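Local coordinates for protein microbial collagenase (Bacillus anthracis, PDB 5SV5) that probably helps a secreted, collagen-degrading metalloprotease act on its substrate, being its pre-peptidase C-terminal domain, a non-catalytic beta-sandwich module, at residues 49-54 / 88-93. Sequence-based numbering, arbitrary orientation.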
loop_
_atom_site.group_PDB
_atom_site.type_symbol
_atom_site.label_atom_id
_atom_site.label_comp_id
_atom_site.label_asym_id
_atom_site.label_seq_id
_atom_site.Cartn_x
_atom_site.Cartn_y
_atom_site.Cartn_z
ATOM N N ILE A 49 12.166 -2.906 8.450
ATOM C CA ILE A 49 11.523 -4.121 8.940
ATOM C C ILE A 49 11.067 -4.986 7.765
ATOM O O ILE A 49 11.197 -4.611 6.591
ATOM C CB ILE A 49 10.329 -3.798 9.888
ATOM C CG1 ILE A 49 9.154 -3.127 9.151
ATOM C CG2 ILE A 49 10.805 -2.933 11.051
ATOM C CD1 ILE A 49 7.880 -3.063 9.963
ATOM N N GLY A 50 10.556 -6.167 8.077
ATOM C CA GLY A 50 10.024 -7.059 7.036
ATOM C C GLY A 50 8.620 -6.627 6.681
ATOM O O GLY A 50 7.658 -7.088 7.296
HETATM N N MSE A 51 8.506 -5.727 5.714
HETATM C CA MSE A 51 7.204 -5.188 5.281
HETATM C C MSE A 51 7.169 -5.052 3.774
HETATM O O MSE A 51 8.212 -5.039 3.096
HETATM C CB MSE A 51 6.886 -3.868 5.998
HETATM C CG MSE A 51 7.843 -2.758 5.546
HETATM SE SE MSE A 51 7.309 -0.993 6.268
HETATM C CE MSE A 51 5.614 -0.880 5.289
ATOM N N THR A 52 5.955 -4.954 3.253
ATOM C CA THR A 52 5.747 -4.797 1.829
ATOM C C THR A 52 4.364 -4.198 1.593
ATOM O O THR A 52 3.690 -3.782 2.539
ATOM C CB THR A 52 5.958 -6.134 1.087
ATOM O OG1 THR A 52 6.039 -5.886 -0.314
ATOM C CG2 THR A 52 4.873 -7.138 1.392
ATOM N N TRP A 53 3.948 -4.130 0.330
ATOM C CA TRP A 53 2.581 -3.755 0.028
ATOM C C TRP A 53 2.094 -4.523 -1.195
ATOM O O TRP A 53 2.894 -4.947 -2.047
ATOM C CB TRP A 53 2.417 -2.231 -0.169
ATOM C CG TRP A 53 3.158 -1.617 -1.323
ATOM C CD1 TRP A 53 4.332 -0.938 -1.251
ATOM C CD2 TRP A 53 2.769 -1.606 -2.706
ATOM N NE1 TRP A 53 4.713 -0.501 -2.505
ATOM C CE2 TRP A 53 3.770 -0.908 -3.418
ATOM C CE3 TRP A 53 1.672 -2.120 -3.414
ATOM C CZ2 TRP A 53 3.709 -0.723 -4.809
ATOM C CZ3 TRP A 53 1.631 -1.957 -4.789
ATOM C CH2 TRP A 53 2.637 -1.260 -5.473
ATOM N N VAL A 54 0.778 -4.715 -1.259
ATOM C CA VAL A 54 0.116 -5.297 -2.421
ATOM C C VAL A 54 -1.130 -4.458 -2.731
ATOM O O VAL A 54 -1.721 -3.842 -1.836
ATOM C CB VAL A 54 -0.252 -6.785 -2.243
ATOM C CG1 VAL A 54 0.973 -7.641 -2.040
ATOM C CG2 VAL A 54 -1.276 -7.014 -1.137
ATOM N N LEU A 88 -5.254 -0.880 -1.266
ATOM C CA LEU A 88 -3.810 -0.973 -1.058
ATOM C C LEU A 88 -3.565 -1.456 0.369
ATOM O O LEU A 88 -4.029 -0.836 1.335
ATOM C CB LEU A 88 -3.189 0.410 -1.269
ATOM C CG LEU A 88 -1.708 0.549 -0.917
ATOM C CD1 LEU A 88 -0.826 -0.336 -1.789
ATOM C CD2 LEU A 88 -1.279 1.996 -1.020
ATOM N N TYR A 89 -2.816 -2.551 0.496
ATOM C CA TYR A 89 -2.502 -3.160 1.788
ATOM C C TYR A 89 -1.018 -2.979 2.055
ATOM O O TYR A 89 -0.192 -3.488 1.298
ATOM C CB TYR A 89 -2.844 -4.662 1.770
ATOM C CG TYR A 89 -4.306 -4.915 1.491
ATOM C CD1 TYR A 89 -4.808 -4.941 0.189
ATOM C CD2 TYR A 89 -5.204 -5.105 2.526
ATOM C CE1 TYR A 89 -6.156 -5.120 -0.064
ATOM C CE2 TYR A 89 -6.559 -5.289 2.279
ATOM C CZ TYR A 89 -7.022 -5.287 0.980
ATOM O OH TYR A 89 -8.352 -5.464 0.712
ATOM N N VAL A 90 -0.689 -2.226 3.107
ATOM C CA VAL A 90 0.689 -2.016 3.557
ATOM C C VAL A 90 0.835 -2.848 4.825
ATOM O O VAL A 90 0.098 -2.624 5.792
ATOM C CB VAL A 90 0.968 -0.525 3.817
ATOM C CG1 VAL A 90 2.393 -0.335 4.305
ATOM C CG2 VAL A 90 0.669 0.314 2.577
ATOM N N TYR A 91 1.743 -3.821 4.832
ATOM C CA TYR A 91 1.734 -4.784 5.922
ATOM C C TYR A 91 3.119 -5.321 6.224
ATOM O O TYR A 91 4.020 -5.289 5.384
ATOM C CB TYR A 91 0.751 -5.935 5.614
ATOM C CG TYR A 91 1.168 -6.858 4.484
ATOM C CD1 TYR A 91 0.895 -6.547 3.159
ATOM C CD2 TYR A 91 1.845 -8.030 4.754
ATOM C CE1 TYR A 91 1.264 -7.399 2.133
ATOM C CE2 TYR A 91 2.226 -8.889 3.739
ATOM C CZ TYR A 91 1.932 -8.571 2.426
ATOM O OH TYR A 91 2.294 -9.407 1.389
ATOM N N LYS A 92 3.262 -5.837 7.437
ATOM C CA LYS A 92 4.494 -6.483 7.852
ATOM C C LYS A 92 4.296 -7.992 7.986
ATOM O O LYS A 92 3.226 -8.488 8.323
ATOM C CB LYS A 92 5.095 -5.871 9.116
ATOM C CG LYS A 92 4.229 -5.969 10.356
ATOM C CD LYS A 92 4.938 -5.406 11.574
ATOM C CE LYS A 92 4.064 -5.523 12.814
ATOM N NZ LYS A 92 4.718 -4.940 14.011
ATOM N N TYR A 93 5.384 -8.708 7.714
ATOM C CA TYR A 93 5.411 -10.175 7.760
ATOM C C TYR A 93 6.452 -10.722 8.738
ATOM O O TYR A 93 6.628 -11.937 8.816
ATOM C CB TYR A 93 5.635 -10.767 6.349
ATOM C CG TYR A 93 6.831 -10.187 5.626
ATOM C CD1 TYR A 93 8.128 -10.603 5.933
ATOM C CD2 TYR A 93 6.678 -9.211 4.650
ATOM C CE1 TYR A 93 9.234 -10.057 5.296
ATOM C CE2 TYR A 93 7.778 -8.662 4.010
ATOM C CZ TYR A 93 9.051 -9.099 4.334
ATOM O OH TYR A 93 10.135 -8.531 3.707
#
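Ile49 reaches Lys92 with its CD1 methyl, which lies 4.0 Å from Lys92 CB. The lysine chain runs on, extended, and its NZ is hydrogen-bonded to the carbonyls of Leu20, Gly22 and Gly96. Gly50, centre of an inverse gamma turn, lies against one face of the Tyr93 ring. Gly50 CA makes a CH-pi contact, 3.9 Å from the Tyr93 ring centroid. Tyr93 CG sits between its own backbone N and carbonyl carbon (chi1 52°). Gly50 O stands 3.4 Å above the plane of the Tyr93 ring, over its centre. Gly50 O also accepts the Tyr93 N-H at 2.8 Å. From here the strands pair antiparallel. Selenomethionine Met51 lies beside Val90, and its CE meets Val90 CG1 at a tight 3.4 Å. Thr52 and Tyr91 exchange two backbone hydrogen bonds. On the same face Thr52 CG2 touches Tyr91 CZ and OH, both at 3.4 Å. Trp53 crosses Leu88, with CE3 3.5 Å from Leu88 CD1. Trp53 NE1 donates a hydrogen bond to Ile75 O of strand 74-81. Val54 and Tyr89 form the second hydrogen-bonded pair, and Val54 CG2 packs on Tyr89 CB. Met51, Trp53, Val90 and Lys92 share the buried face; Val43 of strand 37-45 touches Met51 and Trp53. Thr52, Val54, Tyr89 and Tyr91 form a partly exposed outer face. Strands 51-57 and 84-92 are thus antiparallel neighbours in the domain's sheet: five backbone bonds set their register, and apolar side chains close the buried side.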